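Side-chain contacts in CELL WALL surface anchor family protein (Streptococcus pneumoniae, PDB 2WW8), which probably mediates attachment of the pneumococcus to host cells as the adhesin of its pilus: residues D387-M392 with S554-I559; T357-A362 with D517-Y522. One frame throughout, in Å; residues are numbered along the deposited sequence.

Contact 1 (D387-M392 with S554-I559). With MG (magnesium ion), chain B.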
loop_
_atom_site.group_PDB
_atom_site.type_symbol
_atom_site.label_atom_id
_atom_site.label_comp_id
_atom_site.label_asym_id
_atom_site.label_seq_id
_atom_site.Cartn_x
_atom_site.Cartn_y
_atom_site.Cartn_z
ATOM N N ASP A 387 -5.774 40.758 8.219
ATOM C CA ASP A 387 -4.720 41.586 7.591
ATOM C C ASP A 387 -5.055 43.077 7.703
ATOM O O ASP A 387 -4.557 43.884 6.932
ATOM C CB ASP A 387 -4.439 41.175 6.149
ATOM C CG ASP A 387 -5.478 41.733 5.197
ATOM O OD1 ASP A 387 -6.585 42.117 5.624
ATOM O OD2 ASP A 387 -5.244 41.702 3.981
ATOM N N GLY A 388 -5.902 43.466 8.641
ATOM C CA GLY A 388 -6.161 44.906 8.768
ATOM C C GLY A 388 -6.962 45.351 9.972
ATOM O O GLY A 388 -7.729 44.596 10.572
ATOM N N VAL A 389 -6.722 46.586 10.357
ATOM C CA VAL A 389 -7.473 47.248 11.402
ATOM C C VAL A 389 -8.924 47.498 10.988
ATOM O O VAL A 389 -9.199 47.563 9.796
ATOM C CB VAL A 389 -6.752 48.539 11.843
ATOM C CG1 VAL A 389 -5.292 48.245 12.319
ATOM C CG2 VAL A 389 -6.736 49.595 10.739
ATOM N N PRO A 390 -9.819 47.654 11.971
ATOM C CA PRO A 390 -11.241 47.788 11.649
ATOM C C PRO A 390 -11.528 49.093 10.893
ATOM O O PRO A 390 -10.901 50.115 11.122
ATOM C CB PRO A 390 -11.960 47.804 13.028
ATOM C CG PRO A 390 -10.889 48.154 14.087
ATOM C CD PRO A 390 -9.564 47.631 13.446
ATOM N N THR A 391 -12.520 49.060 10.007
ATOM C CA THR A 391 -12.898 50.201 9.232
ATOM C C THR A 391 -14.434 50.315 9.266
ATOM O O THR A 391 -15.002 51.129 8.527
ATOM C CB THR A 391 -12.396 50.122 7.760
ATOM O OG1 THR A 391 -12.849 48.902 7.175
ATOM C CG2 THR A 391 -10.835 50.234 7.613
ATOM N N MET A 392 -15.067 49.523 10.133
ATOM C CA MET A 392 -16.457 49.565 10.474
ATOM C C MET A 392 -16.638 49.206 11.955
ATOM O O MET A 392 -15.826 48.451 12.504
ATOM C CB MET A 392 -17.193 48.484 9.645
ATOM C CG MET A 392 -17.186 48.933 8.182
ATOM S SD MET A 392 -18.020 47.745 7.063
ATOM C CE MET A 392 -19.743 48.025 7.447
ATOM N N SER A 554 -0.917 48.227 18.937
ATOM C CA SER A 554 -1.616 48.383 20.212
ATOM C C SER A 554 -3.049 47.874 20.131
ATOM O O SER A 554 -3.496 47.173 21.031
ATOM C CB SER A 554 -1.652 49.844 20.647
ATOM O OG SER A 554 -0.330 50.317 20.631
ATOM N N PHE A 555 -3.767 48.194 19.057
ATOM C CA PHE A 555 -5.140 47.780 18.900
ATOM C C PHE A 555 -5.265 46.250 18.842
ATOM O O PHE A 555 -6.175 45.690 19.453
ATOM C CB PHE A 555 -5.791 48.339 17.614
ATOM C CG PHE A 555 -7.077 47.682 17.322
ATOM C CD1 PHE A 555 -8.238 48.087 18.010
ATOM C CD2 PHE A 555 -7.121 46.602 16.438
ATOM C CE1 PHE A 555 -9.410 47.377 17.800
ATOM C CE2 PHE A 555 -8.287 45.912 16.220
ATOM C CZ PHE A 555 -9.462 46.310 16.901
ATOM N N MET A 556 -4.443 45.583 18.030
ATOM C CA MET A 556 -4.523 44.122 17.859
ATOM C C MET A 556 -4.152 43.380 19.151
ATOM O O MET A 556 -4.730 42.335 19.485
ATOM C CB MET A 556 -3.546 43.714 16.726
ATOM C CG MET A 556 -4.041 44.052 15.310
ATOM S SD MET A 556 -5.657 43.327 14.926
ATOM C CE MET A 556 -6.095 44.309 13.490
ATOM N N GLN A 557 -3.176 43.907 19.871
ATOM C CA GLN A 557 -2.887 43.391 21.218
ATOM C C GLN A 557 -4.114 43.474 22.154
ATOM O O GLN A 557 -4.343 42.530 22.937
ATOM C CB GLN A 557 -1.720 44.159 21.816
ATOM C CG GLN A 557 -0.361 43.748 21.206
ATOM C CD GLN A 557 0.780 44.685 21.592
ATOM O OE1 GLN A 557 0.540 45.759 22.118
ATOM N NE2 GLN A 557 2.024 44.302 21.279
ATOM N N SER A 558 -4.893 44.563 22.054
ATOM C CA SER A 558 -6.006 44.816 22.974
ATOM C C SER A 558 -7.187 43.949 22.578
ATOM O O SER A 558 -8.105 43.816 23.369
ATOM C CB SER A 558 -6.489 46.274 22.904
ATOM O OG SER A 558 -7.267 46.460 21.714
ATOM N N ILE A 559 -7.209 43.360 21.383
ATOM C CA ILE A 559 -8.262 42.368 21.132
ATOM C C ILE A 559 -7.719 40.957 21.134
ATOM O O ILE A 559 -8.264 40.079 20.473
ATOM C CB ILE A 559 -9.059 42.664 19.854
ATOM C CG1 ILE A 559 -8.143 42.661 18.609
ATOM C CG2 ILE A 559 -9.823 44.026 19.984
ATOM C CD1 ILE A 559 -8.852 42.301 17.326
HETATM MG MG MG B . -8.001 43.640 4.943
HETATM O O HOH W 1 -6.407 44.974 5.210
HETATM O O HOH W 2 -8.999 45.224 4.155
HETATM O O HOH W 3 -8.807 43.637 6.866
#

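Contact 2 (T357-A362 with D517-Y522)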
loop_
_atom_site.group_PDB
_atom_site.type_symbol
_atom_site.label_atom_id
_atom_site.label_comp_id
_atom_site.label_asym_id
_atom_site.label_seq_id
_atom_site.Cartn_x
_atom_site.Cartn_y
_atom_site.Cartn_z
ATOM N N THR A 357 -13.645 45.704 6.617
ATOM C CA THR A 357 -13.129 45.034 7.814
ATOM C C THR A 357 -13.989 45.375 9.033
ATOM O O THR A 357 -13.717 46.358 9.742
ATOM C CB THR A 357 -11.648 45.348 8.014
ATOM O OG1 THR A 357 -10.992 45.134 6.757
ATOM C CG2 THR A 357 -10.975 44.428 9.114
ATOM N N PHE A 358 -15.028 44.569 9.266
ATOM C CA PHE A 358 -15.937 44.802 10.411
ATOM C C PHE A 358 -15.590 43.835 11.561
ATOM O O PHE A 358 -16.246 42.837 11.785
ATOM C CB PHE A 358 -17.387 44.616 10.004
ATOM C CG PHE A 358 -18.415 45.123 10.992
ATOM C CD1 PHE A 358 -18.061 45.646 12.251
ATOM C CD2 PHE A 358 -19.739 45.177 10.592
ATOM C CE1 PHE A 358 -19.053 46.136 13.122
ATOM C CE2 PHE A 358 -20.749 45.673 11.450
ATOM C CZ PHE A 358 -20.426 46.141 12.725
ATOM N N THR A 359 -14.483 44.155 12.229
ATOM C CA THR A 359 -13.831 43.255 13.191
ATOM C C THR A 359 -14.794 42.987 14.356
ATOM O O THR A 359 -14.941 41.840 14.767
ATOM C CB THR A 359 -12.571 43.944 13.774
ATOM O OG1 THR A 359 -11.752 44.325 12.669
ATOM C CG2 THR A 359 -11.726 42.945 14.661
ATOM N N GLN A 360 -15.504 44.011 14.826
ATOM C CA GLN A 360 -16.382 43.824 15.985
ATOM C C GLN A 360 -17.435 42.751 15.806
ATOM O O GLN A 360 -17.753 41.946 16.687
ATOM C CB GLN A 360 -17.084 45.154 16.269
ATOM C CG GLN A 360 -17.885 45.114 17.527
ATOM C CD GLN A 360 -18.575 46.462 17.818
ATOM O OE1 GLN A 360 -18.523 47.448 17.040
ATOM N NE2 GLN A 360 -19.262 46.478 18.990
ATOM N N LYS A 361 -17.982 42.727 14.600
ATOM C CA LYS A 361 -19.040 41.792 14.270
ATOM C C LYS A 361 -18.514 40.343 14.275
ATOM O O LYS A 361 -19.207 39.391 14.685
ATOM C CB LYS A 361 -19.659 42.177 12.897
ATOM C CG LYS A 361 -20.903 41.341 12.472
ATOM C CD LYS A 361 -21.592 41.931 11.195
ATOM C CE LYS A 361 -23.033 41.335 11.075
ATOM N NZ LYS A 361 -23.754 41.884 9.889
ATOM N N ALA A 362 -17.276 40.188 13.842
ATOM C CA ALA A 362 -16.646 38.895 13.851
ATOM C C ALA A 362 -16.380 38.431 15.281
ATOM O O ALA A 362 -16.612 37.272 15.574
ATOM C CB ALA A 362 -15.296 38.981 13.107
ATOM N N ASP A 517 -11.322 52.198 18.955
ATOM C CA ASP A 517 -11.799 52.430 20.302
ATOM C C ASP A 517 -13.104 51.680 20.616
ATOM O O ASP A 517 -13.138 50.996 21.640
ATOM C CB ASP A 517 -11.903 53.921 20.694
ATOM C CG ASP A 517 -10.551 54.594 20.791
ATOM O OD1 ASP A 517 -9.595 53.880 21.139
ATOM O OD2 ASP A 517 -10.432 55.818 20.521
ATOM N N PRO A 518 -14.158 51.835 19.796
ATOM C CA PRO A 518 -15.324 51.053 20.102
ATOM C C PRO A 518 -15.133 49.547 20.030
ATOM O O PRO A 518 -15.765 48.831 20.841
ATOM C CB PRO A 518 -16.378 51.529 19.087
ATOM C CG PRO A 518 -15.559 52.138 17.983
ATOM C CD PRO A 518 -14.425 52.798 18.710
ATOM N N THR A 519 -14.320 49.075 19.076
ATOM C CA THR A 519 -14.076 47.644 18.979
ATOM C C THR A 519 -13.351 47.147 20.238
ATOM O O THR A 519 -13.704 46.095 20.797
ATOM C CB THR A 519 -13.325 47.297 17.686
ATOM O OG1 THR A 519 -14.040 47.861 16.568
ATOM C CG2 THR A 519 -13.159 45.760 17.607
ATOM N N ARG A 520 -12.353 47.908 20.689
ATOM C CA ARG A 520 -11.611 47.577 21.872
ATOM C C ARG A 520 -12.460 47.650 23.149
ATOM O O ARG A 520 -12.401 46.753 24.005
ATOM C CB ARG A 520 -10.373 48.500 21.993
ATOM C CG ARG A 520 -9.652 48.349 23.276
ATOM C CD ARG A 520 -8.323 49.161 23.255
ATOM N NE ARG A 520 -8.623 50.571 23.054
ATOM C CZ ARG A 520 -8.889 51.429 24.040
ATOM N NH1 ARG A 520 -8.922 51.050 25.314
ATOM N NH2 ARG A 520 -9.125 52.691 23.739
ATOM N N TRP A 521 -13.284 48.681 23.303
ATOM C CA TRP A 521 -14.209 48.730 24.418
ATOM C C TRP A 521 -15.218 47.583 24.396
ATOM O O TRP A 521 -15.572 47.060 25.486
ATOM C CB TRP A 521 -14.934 50.090 24.435
ATOM C CG TRP A 521 -14.015 51.221 24.670
ATOM C CD1 TRP A 521 -12.875 51.219 25.414
ATOM C CD2 TRP A 521 -14.202 52.568 24.228
ATOM N NE1 TRP A 521 -12.326 52.480 25.434
ATOM C CE2 TRP A 521 -13.104 53.316 24.683
ATOM C CE3 TRP A 521 -15.166 53.195 23.444
ATOM C CZ2 TRP A 521 -12.967 54.681 24.418
ATOM C CZ3 TRP A 521 -15.025 54.553 23.164
ATOM C CH2 TRP A 521 -13.946 55.267 23.641
ATOM N N TYR A 522 -15.688 47.241 23.191
ATOM C CA TYR A 522 -16.564 46.089 22.985
ATOM C C TYR A 522 -15.848 44.822 23.557
ATOM O O TYR A 522 -16.416 44.019 24.324
ATOM C CB TYR A 522 -16.974 45.837 21.531
ATOM C CG TYR A 522 -17.425 44.366 21.420
ATOM C CD1 TYR A 522 -18.645 43.912 21.938
ATOM C CD2 TYR A 522 -16.557 43.415 20.899
ATOM C CE1 TYR A 522 -18.975 42.551 21.869
ATOM C CE2 TYR A 522 -16.862 42.048 20.834
ATOM C CZ TYR A 522 -18.093 41.665 21.310
ATOM O OH TYR A 522 -18.418 40.331 21.288
HETATM O O HOH W 4 -15.037 46.699 14.260
#

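Contact 1 (D387-M392 with S554-I559)
Met556 and Phe555 of helix 549-558 pack side by side against the loop that runs through Gly388, Val389 and Pro390. The loop follows strand 379-386 of a central parallel sheet in a domain that resembles the integrin I (von Willebrand A) fold, and Asp387 at its start binds magnesium as in the metal ion-dependent adhesion site of that family. Phe555 holds its ring across to the loop by turning CG anti to the backbone N (chi1 168°). Pro390 lies on one face of this ring in a CH-pi contact, its CD 3.9 Å from the ring centroid, while its CG settles near CZ of Phe555. Met556 takes another route: its chain bends at chi2 (-56°), bringing CE in plane with the edge of the Phe555 ring and to 3.4 Å from Gly388 O. The same methyl meets Val389 CG1, the two side chains crossing at about a right angle. Ser234, Ser236 and three waters complete the coordination, and Arg247 forms a salt bridge with Asp387 OD2. Asp387 OD1 sits 2.2 Å from the magnesium ion, and one bound water donates a 2.8 Å hydrogen bond to Asp387 O.

Contact 2 (T357-A362 with D517-Y522)
Gln360 and Thr519 bring their backbones close, CA to CA 5.4 Å, where the first turn of helix 359-373 meets helix 516-526. Phe358 is the N-cap residue of the former helix, so Gln360 N lies in the opening turn, where an amide has no carbonyl one turn earlier in the helix to bond to. It donates to a water 2.8 Å away, and that water in turn donates to Thr519 OG1, also at 2.8 Å. Thr519 OG1 is hydrogen-bonded to His515 O as well, one turn back in the chain, and the edge of the Phe358 ring faces the same water in plane. Beside this bridge a methyl packs: Thr519 CG2 comes to 4.3 Å from Thr359 CB and lies near Gln360 N and CA.

Both helices belong to the domain resembling the von Willebrand A fold, in which helices flank a parallel sheet. Tyr522 reaches across to helix 359-373, also touching Leu363, Met364 and Asp367; its side chain is about 6 Å from a calcium ion held by Asp367, Asn526 and Asp530. Gln360, with CG anti to its own N (chi1 -173°) and extended beyond, crosses Tyr522 at a slant, the amide and ring planes 44° apart. Its CG passes 4.0 Å from Tyr522 CG, and farther along the chain NE2 packs 3.5 Å from Tyr522 CB. This is van der Waals contact; the polar partner of the amide is Tyr394, whose N is hydrogen-bonded to Gln360 OE1. Away from the interface, Arg520 NH2 makes a salt bridge of 2.9 Å with Asp517 OD1. The carboxylate oxygen lies close to the guanidinium plane, yet NH2 approaches it from above the carboxylate plane, 47° out of it.

In the fold
Both contacts are buried; their centres lie about 8 Å apart and they touch. Contact 1 sets a helix against a metal-binding loop, and contact 2 joins two helices near the calcium site. Thr519 of contact 2 touches both Pro390 and Phe555 of contact 1, and Pro390 CB packs 3.5 Å from Thr359 OG1. The backbones are probably joined too, by a hydrogen bond of 3.0 Å from Thr391 N to Thr357 O. Contact 1 is largely apolar, proline, methionine and phenylalanine together, without a hydrogen bond across it; contact 2 mixes methyl and ring packing with a water bridge at a helix start.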